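Uncharacterized protein (Bacteroides caccae, PDB 3NO2) is of unknown function but folds as a six-bladed beta-propeller, with a citrate, probably from crystallisation, bound near its centre. Local coordinates at residues L8-S12 with E38-A44; V215-F219 with S269-P273. One frame throughout, in Å; residues are numbered along the deposited sequence.

Interaction 1 of 2, residues L8-S12 with E38-A44; sequences LVGGS and ECNSVAA
L8, with chi1 t and chi2 p, lies over V42 and A44: its CG is 3.8 Å from V42 CG2, its CD2 3.4 Å from A43 O and 4.4 Å from A44 CB. Strands 8-10 and 41-44 are extended and nearly antiparallel (169°, axes 6.6 Å apart at closest approach); N40, at phi/psi -112/3, breaks the extended run. No direct backbone hydrogen bond joins the segments: the two blades meet through side chains at the L8 end and, where G11 CA is 5.2 Å from N40 CA, through main-chain packing (G11 C to C39 O 3.0 Å) and water 1, 2.8 Å from both G11 O and C39 N. At G10 an ideal CB would come within 3.1 Å of V42 CG1 and C39 SG, favouring glycine. E38 OE2 accepts from S12 OG (2.6 Å) and N40 ND2 (3.1 Å), which also bonds Q80, and is hydrogen-bonded to a probable crystallisation citrate. Strand 6-10 runs between strands 16-21 and 270-274; I17 and F52 pack on V42.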
ATOM      1  N   LEU A   8       7.961   4.725  -8.120  1.00  6.36           N
ATOM      2  CA  LEU A   8       8.242   3.311  -7.818  1.00  6.11           C
ATOM      3  C   LEU A   8       6.882   2.606  -7.682  1.00  6.65           C
ATOM      4  O   LEU A   8       6.035   3.082  -6.942  1.00  6.46           O
ATOM      5  CB  LEU A   8       9.055   3.192  -6.533  1.00  6.73           C
ATOM      6  CG  LEU A   8       9.384   1.811  -5.995  1.00  6.34           C
ATOM      7  CD1 LEU A   8      10.310   1.041  -6.942  1.00  8.25           C
ATOM      8  CD2 LEU A   8       9.954   1.908  -4.576  1.00  7.69           C
ATOM      9  N   VAL A   9       6.698   1.512  -8.373  1.00  6.26           N
ATOM     10  CA  VAL A   9       5.393   0.791  -8.393  1.00  5.99           C
ATOM     11  C   VAL A   9       5.616  -0.716  -8.302  1.00  6.43           C
ATOM     12  O   VAL A   9       6.665  -1.260  -8.700  1.00  6.66           O
ATOM     13  CB  VAL A   9       4.554   1.103  -9.656  1.00  5.96           C
ATOM     14  CG1 VAL A   9       4.102   2.579  -9.630  1.00  7.37           C
ATOM     15  CG2 VAL A   9       5.286   0.788 -10.977  1.00  7.48           C
ATOM     16  N   GLY A  10       4.570  -1.398  -7.854  1.00  6.24           N
ATOM     17  CA  GLY A  10       4.524  -2.824  -7.846  1.00  5.48           C
ATOM     18  C   GLY A  10       3.084  -3.267  -7.716  1.00  6.11           C
ATOM     19  O   GLY A  10       2.173  -2.428  -7.552  1.00  5.89           O
ATOM     20  N   GLY A  11       2.818  -4.553  -7.764  1.00  5.09           N
ATOM     21  CA  GLY A  11       1.474  -5.046  -7.546  1.00  4.66           C
ATOM     22  C   GLY A  11       1.343  -6.521  -7.566  1.00  5.06           C
ATOM     23  O   GLY A  11       2.130  -7.232  -8.229  1.00  6.16           O
ATOM     24  N   SER A  12       0.299  -7.023  -6.904  1.00  5.14           N
ATOM     25  CA  SER A  12      -0.002  -8.421  -6.901  1.00  6.34           C
ATOM     26  C   SER A  12      -0.245  -8.860  -8.337  1.00  6.23           C
ATOM     27  O   SER A  12      -0.971  -8.190  -9.090  1.00  7.02           O
ATOM     28  CB  SER A  12      -1.243  -8.649  -6.056  1.00  6.63           C
ATOM     29  OG  SER A  12      -1.572 -10.020  -6.033  1.00  6.62           O
ATOM     30  N   GLU A  38       4.656 -12.163  -3.994  1.00  6.84           N
ATOM     31  CA  GLU A  38       3.534 -11.287  -4.227  1.00  6.14           C
ATOM     32  C   GLU A  38       3.886  -9.966  -3.592  1.00  6.11           C
ATOM     33  O   GLU A  38       4.087  -9.933  -2.363  1.00  5.34           O
ATOM     34  CB  GLU A  38       2.234 -11.814  -3.605  1.00  5.85           C
ATOM     35  CG  GLU A  38       1.023 -10.947  -3.887  1.00  6.00           C
ATOM     36  CD  GLU A  38      -0.202 -11.212  -3.071  1.00  6.56           C
ATOM     37  OE1 GLU A  38      -0.141 -11.844  -1.985  1.00  7.60           O
ATOM     38  OE2 GLU A  38      -1.281 -10.694  -3.492  1.00  7.06           O
ATOM     39  N   CYS A  39       3.959  -8.890  -4.378  1.00  5.52           N
ATOM     40  CA  CYS A  39       4.316  -7.562  -3.894  1.00  5.00           C
ATOM     41  C   CYS A  39       3.123  -6.636  -3.857  1.00  6.85           C
ATOM     42  O   CYS A  39       2.572  -6.261  -4.893  1.00  6.42           O
ATOM     43  CB  CYS A  39       5.412  -6.935  -4.742  1.00  5.02           C
ATOM     44  SG  CYS A  39       5.813  -5.256  -4.241  1.00  6.68           S
ATOM     45  N   ASN A  40       2.700  -6.309  -2.627  1.00  5.42           N
ATOM     46  CA  ASN A  40       1.659  -5.296  -2.361  1.00  4.80           C
ATOM     47  C   ASN A  40       2.152  -4.045  -1.676  1.00  4.77           C
ATOM     48  O   ASN A  40       1.324  -3.193  -1.379  1.00  5.40           O
ATOM     49  CB  ASN A  40       0.503  -5.916  -1.568  1.00  5.31           C
ATOM     50  CG  ASN A  40      -0.345  -6.852  -2.423  1.00  5.54           C
ATOM     51  OD1 ASN A  40      -0.964  -6.397  -3.428  1.00  6.75           O
ATOM     52  ND2 ASN A  40      -0.427  -8.131  -2.046  1.00  6.22           N
ATOM     53  N   SER A  41       3.460  -3.939  -1.434  1.00  4.50           N
ATOM     54  CA  SER A  41       4.068  -2.769  -0.832  1.00  4.58           C
ATOM     55  C   SER A  41       5.466  -2.510  -1.412  1.00  4.86           C
ATOM     56  O   SER A  41       6.349  -3.368  -1.344  1.00  6.01           O
ATOM     57  CB  SER A  41       4.257  -2.955   0.674  1.00  5.15           C
ATOM     58  OG  SER A  41       2.969  -3.016   1.320  1.00  5.49           O
ATOM     59  N   VAL A  42       5.637  -1.293  -1.949  1.00  5.48           N
ATOM     60  CA  VAL A  42       6.929  -0.718  -2.302  1.00  5.46           C
ATOM     61  C   VAL A  42       7.085   0.628  -1.616  1.00  6.04           C
ATOM     62  O   VAL A  42       6.094   1.325  -1.371  1.00  6.35           O
ATOM     63  CB  VAL A  42       7.130  -0.547  -3.833  1.00  5.83           C
ATOM     64  CG1 VAL A  42       6.985  -1.863  -4.581  1.00  6.97           C
ATOM     65  CG2 VAL A  42       6.179   0.481  -4.466  1.00  6.64           C
ATOM     66  N   ALA A  43       8.315   1.025  -1.326  1.00  5.98           N
ATOM     67  CA  ALA A  43       8.590   2.311  -0.690  1.00  6.48           C
ATOM     68  C   ALA A  43      10.025   2.711  -1.019  1.00  6.92           C
ATOM     69  O   ALA A  43      10.869   1.872  -1.307  1.00  7.17           O
ATOM     70  CB  ALA A  43       8.373   2.217   0.842  1.00  8.32           C
ATOM     71  N   ALA A  44      10.272   4.014  -1.036  1.00  7.62           N
ATOM     72  CA  ALA A  44      11.605   4.591  -1.290  1.00  7.45           C
ATOM     73  C   ALA A  44      12.046   5.391  -0.113  1.00  8.39           C
ATOM     74  O   ALA A  44      11.253   6.087   0.535  1.00 11.13           O
ATOM     75  CB  ALA A  44      11.584   5.473  -2.531  1.00 10.71           C
TER
HETATM   76  O   HOH W   1       3.481  -9.412  -7.123  1.00  7.38           O

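Interaction 2 of 2, residues V215-F219 with S269-P273; sequences VAQLF and STICP
Strands 215-219 and 270-273 run nearly parallel, 14° between directions and 6.6 Å between axes at closest approach, with A216 CA 5.0 Å from S269 CA and Q217 CA 5.2 Å from T270 CA. They are the innermost strands of two adjoining propeller blades. The one direct backbone hydrogen bond is Q217 N to S269 O (3.1 Å, 158°), made where A216 has the unusual phi/psi of -96/-140 and its CB sits 3.7 Å from S269 CB. Beyond it, the extended Q217 side chain (chi1 t, chi2 t) spans the gap. Its OE1 accepts from T270 OG1 at 2.7 Å and from I271 N at 3.1 Å (159°), and also from Q129; T270 OG1 in turn accepts from V42 N. Q217 NE2 donates to water 2 (3.0 Å), which lies 2.7 Å from I271 O and bridges the two. S269 OG bonds N40, and S269 and T270 form a classic beta bulge opposite G10. Farther along, F219 (chi1 t) takes P273 CD over one ring face in a CH-pi contact, 3.6 Å from the centroid and 24° off the normal, while F219 CB lies 4.1 Å from I271 CG2. The side-chain amide of Q217 thus stands in for a neighbouring strand, satisfying I271 N directly and, probably, I271 O through water, so that polar backbone is paired within a buried interface.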
ATOM      1  N   VAL A 215      -9.646  -0.889  -5.050  1.00  5.65           N
ATOM      2  CA  VAL A 215      -9.000   0.363  -4.619  1.00  4.92           C
ATOM      3  C   VAL A 215      -7.865  -0.046  -3.675  1.00  5.30           C
ATOM      4  O   VAL A 215      -8.099  -0.461  -2.526  1.00  5.80           O
ATOM      5  CB  VAL A 215      -9.946   1.374  -4.010  1.00  5.22           C
ATOM      6  CG1 VAL A 215      -9.183   2.610  -3.508  1.00  7.20           C
ATOM      7  CG2 VAL A 215     -11.022   1.748  -5.017  1.00  7.17           C
ATOM      8  N   ALA A 216      -6.643  -0.007  -4.209  1.00  5.21           N
ATOM      9  CA  ALA A 216      -5.394  -0.411  -3.526  1.00  5.11           C
ATOM     10  C   ALA A 216      -4.749   0.873  -2.951  1.00  4.83           C
ATOM     11  O   ALA A 216      -5.440   1.766  -2.441  1.00  5.91           O
ATOM     12  CB  ALA A 216      -4.512  -1.260  -4.427  1.00  5.80           C
ATOM     13  N   GLN A 217      -3.437   1.035  -3.020  1.00  5.49           N
ATOM     14  CA  GLN A 217      -2.829   2.124  -2.277  1.00  4.65           C
ATOM     15  C   GLN A 217      -3.303   3.486  -2.770  1.00  5.78           C
ATOM     16  O   GLN A 217      -3.394   3.750  -3.992  1.00  5.40           O
ATOM     17  CB  GLN A 217      -1.301   2.061  -2.344  1.00  6.02           C
ATOM     18  CG  GLN A 217      -0.605   2.978  -1.343  1.00  5.71           C
ATOM     19  CD  GLN A 217       0.891   2.768  -1.277  1.00  5.25           C
ATOM     20  OE1 GLN A 217       1.413   1.812  -1.868  1.00  5.71           O
ATOM     21  NE2 GLN A 217       1.587   3.607  -0.502  1.00  6.41           N
ATOM     22  N   LEU A 218      -3.504   4.366  -1.797  1.00  6.08           N
ATOM     23  CA  LEU A 218      -3.798   5.784  -1.985  1.00  5.22           C
ATOM     24  C   LEU A 218      -2.590   6.580  -1.528  1.00  7.15           C
ATOM     25  O   LEU A 218      -2.064   6.311  -0.431  1.00  7.16           O
ATOM     26  CB  LEU A 218      -5.012   6.148  -1.131  1.00  6.69           C
ATOM     27  CG  LEU A 218      -6.279   5.299  -1.340  1.00  6.67           C
ATOM     28  CD1 LEU A 218      -7.333   5.721  -0.274  1.00  8.90           C
ATOM     29  CD2 LEU A 218      -6.823   5.450  -2.741  1.00  8.55           C
ATOM     30  N   PHE A 219      -2.151   7.563  -2.320  1.00  7.14           N
ATOM     31  CA  PHE A 219      -0.989   8.336  -1.999  1.00  6.95           C
ATOM     32  C   PHE A 219      -1.334   9.815  -2.113  1.00  7.80           C
ATOM     33  O   PHE A 219      -1.349  10.391  -3.198  1.00  7.71           O
ATOM     34  CB  PHE A 219       0.227   7.975  -2.874  1.00  7.33           C
ATOM     35  CG  PHE A 219       1.527   8.373  -2.251  1.00 10.24           C
ATOM     36  CD1 PHE A 219       1.948   9.670  -2.288  1.00 12.98           C
ATOM     37  CD2 PHE A 219       2.286   7.424  -1.628  1.00 10.88           C
ATOM     38  CE1 PHE A 219       3.176  10.015  -1.660  1.00 13.62           C
ATOM     39  CE2 PHE A 219       3.486   7.781  -0.993  1.00 15.19           C
ATOM     40  CZ  PHE A 219       3.871   9.061  -1.008  1.00 13.24           C
ATOM     41  N   SER A 269      -0.679  -2.251  -7.353  1.00  4.96           N
ATOM     42  CA  SER A 269      -1.388  -2.092  -6.087  1.00  5.36           C
ATOM     43  C   SER A 269      -0.656  -1.184  -5.114  1.00  5.47           C
ATOM     44  O   SER A 269      -1.218  -0.839  -4.079  1.00  4.95           O
ATOM     45  CB  SER A 269      -1.716  -3.415  -5.407  1.00  6.84           C
ATOM     46  OG  SER A 269      -0.531  -4.130  -5.110  1.00  8.61           O
ATOM     47  N   THR A 270       0.572  -0.755  -5.444  1.00  4.68           N
ATOM     48  CA  THR A 270       1.398   0.036  -4.540  1.00  4.57           C
ATOM     49  C   THR A 270       2.251   1.012  -5.339  1.00  4.56           C
ATOM     50  O   THR A 270       2.713   0.703  -6.443  1.00  5.43           O
ATOM     51  CB  THR A 270       2.232  -0.887  -3.612  1.00  4.70           C
ATOM     52  OG1 THR A 270       3.103  -0.130  -2.755  1.00  5.62           O
ATOM     53  CG2 THR A 270       3.071  -1.909  -4.374  1.00  5.63           C
ATOM     54  N   ILE A 271       2.504   2.166  -4.730  1.00  5.47           N
ATOM     55  CA  ILE A 271       3.253   3.261  -5.361  1.00  5.75           C
ATOM     56  C   ILE A 271       3.998   4.058  -4.327  1.00  5.78           C
ATOM     57  O   ILE A 271       3.491   4.252  -3.230  1.00  5.91           O
ATOM     58  CB  ILE A 271       2.292   4.181  -6.145  1.00  5.71           C
ATOM     59  CG1 ILE A 271       3.015   5.280  -6.887  1.00  7.31           C
ATOM     60  CG2 ILE A 271       1.217   4.793  -5.234  1.00  7.81           C
ATOM     61  CD1 ILE A 271       2.167   5.925  -7.993  1.00  9.25           C
ATOM     62  N   CYS A 272       5.158   4.606  -4.704  1.00  6.88           N
ATOM     63  CA  CYS A 272       5.861   5.597  -3.895  1.00  7.18           C
ATOM     64  C   CYS A 272       6.621   6.534  -4.838  1.00  7.11           C
ATOM     65  O   CYS A 272       7.357   6.035  -5.674  1.00  7.80           O
ATOM     66  CB  CYS A 272       6.914   4.889  -2.963  1.00  6.36           C
ATOM     67  SG  CYS A 272       7.454   6.006  -1.645  1.00  9.28           S
ATOM     68  N   PRO A 273       6.539   7.854  -4.649  1.00  7.13           N
ATOM     69  CA  PRO A 273       7.510   8.711  -5.375  1.00  8.76           C
ATOM     70  C   PRO A 273       8.949   8.340  -5.036  1.00  9.49           C
ATOM     71  O   PRO A 273       9.246   7.936  -3.903  1.00 11.05           O
ATOM     72  CB  PRO A 273       7.176  10.127  -4.827  1.00 12.13           C
ATOM     73  CG  PRO A 273       5.698  10.022  -4.455  1.00 12.79           C
ATOM     74  CD  PRO A 273       5.613   8.641  -3.822  1.00  9.54           C
TER
HETATM   75  O   HOH W   2       4.594   3.609  -0.796  1.00  7.52           O

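From the N terminus, strand 6-10 is the first element in place; the chain then makes strands 16-21 and 26-32 and returns at 38-44, where interaction 1 closes a loop with 25 residues between its segments. Interaction 2 opens later, at 215-219, and closes over 49 residues when the C-terminal strand arrives, so the two are in series, neither nested nor crossed. They meet because strand 270-274 joins strand 6-10 in one sheet, completing the blade from both chain ends: L8 N lies 2.8 Å from C272 O, and N40 OD1 2.9 Å from S269 OG. That closing blade is thereby tied to the next blade by interaction 1 and to the preceding one by interaction 2.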